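Side-chain contacts in Lmo2470 protein (Listeria monocytogenes EGD-e, PDB 5HL3), which binds the host protein afadin through what is probably its leucine-rich repeat region, helps the bacterium cross basement membranes, and carries calcium ions: residues A[80-83]-A[84-88]; A[63-66]-A[67-70]. All coordinates share one frame; numbering follows the deposited sequence.

Interaction 1: residues A[80-83]-A[84-88]; sequences MEFG and AKLTE. With CA (calcium ion), chain D.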
# COMPACT_ATOMS: atom_id res chain seq x y z
N MSE A 80 -18.44 7.84 -8.25
CA MSE A 80 -17.57 8.99 -8.08
C MSE A 80 -17.83 9.80 -6.86
O MSE A 80 -16.94 10.47 -6.38
CB MSE A 80 -17.71 9.90 -9.31
CG MSE A 80 -17.31 9.17 -10.59
SE MSE A 80 -15.42 8.60 -10.64
CE MSE A 80 -14.73 10.42 -10.78
N GLU A 81 -19.06 9.81 -6.39
CA GLU A 81 -19.44 10.49 -5.16
C GLU A 81 -20.51 9.65 -4.53
O GLU A 81 -21.35 9.09 -5.24
CB GLU A 81 -20.03 11.89 -5.43
CG GLU A 81 -19.17 12.86 -6.22
CD GLU A 81 -19.97 14.07 -6.65
OE1 GLU A 81 -20.61 14.72 -5.78
OE2 GLU A 81 -20.05 14.38 -7.84
N PHE A 82 -20.47 9.51 -3.20
CA PHE A 82 -21.45 8.71 -2.50
C PHE A 82 -21.53 9.12 -1.05
O PHE A 82 -20.56 9.64 -0.47
CB PHE A 82 -21.13 7.19 -2.65
CG PHE A 82 -19.77 6.78 -2.14
CD1 PHE A 82 -18.63 6.99 -2.89
CD2 PHE A 82 -19.65 6.14 -0.92
CE1 PHE A 82 -17.38 6.61 -2.43
CE2 PHE A 82 -18.41 5.72 -0.46
CZ PHE A 82 -17.27 5.99 -1.21
N GLY A 83 -22.71 8.90 -0.48
CA GLY A 83 -22.98 9.22 0.91
C GLY A 83 -22.73 8.09 1.88
O GLY A 83 -22.43 6.95 1.50
N ALA A 84 -23.00 8.39 3.15
CA ALA A 84 -22.72 7.46 4.24
C ALA A 84 -23.62 6.23 4.27
O ALA A 84 -23.27 5.24 4.92
CB ALA A 84 -22.81 8.19 5.58
N LYS A 85 -24.74 6.29 3.57
CA LYS A 85 -25.68 5.17 3.54
C LYS A 85 -25.47 4.22 2.35
O LYS A 85 -26.19 3.23 2.21
CB LYS A 85 -27.12 5.66 3.62
CG LYS A 85 -27.39 6.43 4.89
CD LYS A 85 -28.83 6.87 4.99
CE LYS A 85 -29.06 7.77 6.18
NZ LYS A 85 -30.30 8.57 6.04
N LEU A 86 -24.51 4.54 1.49
CA LEU A 86 -24.04 3.57 0.48
C LEU A 86 -22.75 2.97 1.01
O LEU A 86 -21.71 3.63 0.99
CB LEU A 86 -23.76 4.22 -0.88
CG LEU A 86 -23.38 3.20 -1.98
CD1 LEU A 86 -24.56 2.30 -2.35
CD2 LEU A 86 -22.82 3.90 -3.21
N THR A 87 -22.81 1.73 1.47
CA THR A 87 -21.62 1.06 1.99
C THR A 87 -21.24 -0.19 1.18
O THR A 87 -20.28 -0.85 1.52
CB THR A 87 -21.78 0.68 3.47
OG1 THR A 87 -22.85 -0.27 3.63
CG2 THR A 87 -22.09 1.89 4.34
N GLU A 88 -21.98 -0.49 0.13
CA GLU A 88 -21.70 -1.68 -0.66
C GLU A 88 -22.33 -1.58 -2.03
O GLU A 88 -23.50 -1.14 -2.15
CB GLU A 88 -22.26 -2.89 0.07
CG GLU A 88 -22.12 -4.21 -0.62
CD GLU A 88 -22.56 -5.31 0.30
OE1 GLU A 88 -23.69 -5.78 0.11
OE2 GLU A 88 -21.82 -5.59 1.25
CA CA D . -21.44 16.42 -7.59
O HOH W 1 -23.24 14.87 -7.46
O HOH W 2 -21.19 16.04 -10.05
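A type I beta turn from Gly83 to Leu86 brings Phe82 and Leu86 together just after strand 76-79. The turn is closed by one backbone hydrogen bond, Leu86 N to Gly83 O, 3.2 Å long with an N-H...O angle of 156°. Leu86 CD2 packs against Phe82 CB at 3.7 Å. Chi1 of 59° places Phe82 CG between its backbone N and carbonyl carbon, and Phe82 CB is the atom that meets the Leu86 methyl. Phe82 CD2 comes within 3.8 Å of Leu86 O, at an oblique approach to the ring.

Strand 76-79 belongs to the parallel sheet of this internalin leucine-rich repeat fold, and the turn lies in the loop leading toward the next strand, 100-103. Phe82 meets Phe103 edge-to-face, and Leu86 touches the same phenylalanine. Phe82 O accepts a hydrogen bond from Arg112 NE.

Ahead of the turn, Glu81 holds a calcium ion with both carboxylate oxygens, OE1 at 2.6 Å and OE2 at 2.5 Å. Two waters also bind the ion, water 1 at 2.4 Å and water 2 at 2.5 Å.

Interaction 2: residues A[63-66]-A[67-70]; sequences MQLL and ERAM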
# COMPACT_ATOMS: atom_id res chain seq x y z
N MSE A 63 -29.51 1.38 -4.53
CA MSE A 63 -28.62 0.86 -5.56
C MSE A 63 -29.08 -0.51 -6.02
O MSE A 63 -28.89 -0.87 -7.17
CB MSE A 63 -27.17 0.82 -5.02
CG MSE A 63 -26.14 0.62 -6.15
SE MSE A 63 -26.00 2.15 -7.40
CE MSE A 63 -24.56 3.11 -6.47
N GLN A 64 -29.69 -1.28 -5.13
CA GLN A 64 -30.23 -2.61 -5.47
C GLN A 64 -31.30 -2.54 -6.58
O GLN A 64 -31.51 -3.54 -7.28
CB GLN A 64 -30.86 -3.21 -4.22
CG GLN A 64 -31.28 -4.65 -4.36
CD GLN A 64 -30.15 -5.60 -4.06
OE1 GLN A 64 -29.32 -5.34 -3.14
NE2 GLN A 64 -30.14 -6.72 -4.75
N LEU A 65 -31.95 -1.39 -6.74
CA LEU A 65 -32.97 -1.22 -7.79
C LEU A 65 -32.38 -1.40 -9.19
O LEU A 65 -33.14 -1.55 -10.14
CB LEU A 65 -33.66 0.14 -7.68
CG LEU A 65 -34.39 0.43 -6.36
CD1 LEU A 65 -34.71 1.92 -6.27
CD2 LEU A 65 -35.66 -0.42 -6.23
N LEU A 66 -31.07 -1.37 -9.33
CA LEU A 66 -30.46 -1.67 -10.63
C LEU A 66 -30.81 -3.06 -11.14
O LEU A 66 -30.76 -3.31 -12.36
CB LEU A 66 -28.93 -1.51 -10.57
CG LEU A 66 -28.37 -0.11 -10.45
CD1 LEU A 66 -26.86 -0.17 -10.27
CD2 LEU A 66 -28.71 0.76 -11.65
N GLU A 67 -31.24 -3.95 -10.26
CA GLU A 67 -31.65 -5.30 -10.70
C GLU A 67 -32.98 -5.29 -11.49
O GLU A 67 -33.38 -6.31 -12.03
CB GLU A 67 -31.73 -6.27 -9.54
CG GLU A 67 -32.89 -6.00 -8.60
CD GLU A 67 -32.77 -6.69 -7.26
OE1 GLU A 67 -31.87 -7.55 -7.06
OE2 GLU A 67 -33.57 -6.38 -6.36
N ARG A 68 -33.63 -4.13 -11.55
CA ARG A 68 -34.88 -3.99 -12.30
C ARG A 68 -34.64 -3.74 -13.78
O ARG A 68 -35.60 -3.66 -14.54
CB ARG A 68 -35.71 -2.84 -11.72
CG ARG A 68 -36.16 -3.13 -10.28
CD ARG A 68 -36.53 -1.86 -9.55
NE ARG A 68 -37.69 -1.17 -10.12
CZ ARG A 68 -38.94 -1.26 -9.67
NH1 ARG A 68 -39.25 -2.08 -8.68
NH2 ARG A 68 -39.90 -0.56 -10.25
N ALA A 69 -33.39 -3.61 -14.20
CA ALA A 69 -33.06 -3.38 -15.62
C ALA A 69 -31.90 -4.27 -16.04
O ALA A 69 -30.98 -4.49 -15.26
CB ALA A 69 -32.69 -1.91 -15.85
N MSE A 70 -31.95 -4.78 -17.26
CA MSE A 70 -30.88 -5.61 -17.81
C MSE A 70 -29.86 -4.77 -18.53
O MSE A 70 -30.20 -4.08 -19.48
CB MSE A 70 -31.48 -6.65 -18.76
CG MSE A 70 -30.42 -7.60 -19.33
SE MSE A 70 -29.41 -8.64 -18.01
CE MSE A 70 -30.92 -9.66 -17.37
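Gln64 and Glu67 meet through their side chains on a 3-10 turn of the chain, residues 65-68, that follows helix 60-63 and precedes strand 76-79. The backbone is the tight part. Three successive hydrogen bonds run from the N-H of residue i+3 to the O of residue i: Glu67 N to Gln64 O, Arg68 N to Leu65 O and Ala69 N to Leu66 O. The first is nearly straight, with an N-H...O angle of 171°.

Leu66 is buried. It packs on Phe53 of strand 50-53, at the edge of the parallel leucine-rich repeat sheet, and on Met27 of helix 21-30. Leu65 and Arg68 make a separate, partly exposed flank, where Leu65 reaches Leu23 of the same helix. The Leu65 side chain also lies alongside that of Arg68, both pointing the same way, with Leu65 CD2 3.7 Å from Arg68 CD. The guanidinium group is tied down by Val17 O at NE and Asp16 O at NH2.

Gln64 and Glu67 form the looser side. Their side chains are joined by a single hydrogen bond, Gln64 NE2 to Glu67 OE1 at 3.0 Å. Chi1 of 71° in Glu67 folds CG back over the turn, to 3.1 Å from Gln64 O, and the extended chain beyond carries the carboxylate to the amide. The two planes are 62° apart. Glu67 OE1 lies almost in the Gln64 amide plane, yet is met from above the carboxylate plane.

In the fold
Interaction 2 comes first along the chain and interaction 1 second, with strand 76-79 between them. Their centres are about 17 Å apart, on the same side of the chain's centre. They touch directly: Leu86 CD2 of interaction 1 packs on Met63 CE of interaction 2 at 3.8 Å. Met63 also touches Phe53 and Leu23, so this packing joins the end of helix 60-63, just before the 3-10 turn, to helix 21-30 and strand 50-53. The pair therefore lies where the helical N-terminal part meets the leucine-rich repeats. Interaction 1 includes a calcium-binding glutamate, whereas interaction 2 lies away from the calcium sites.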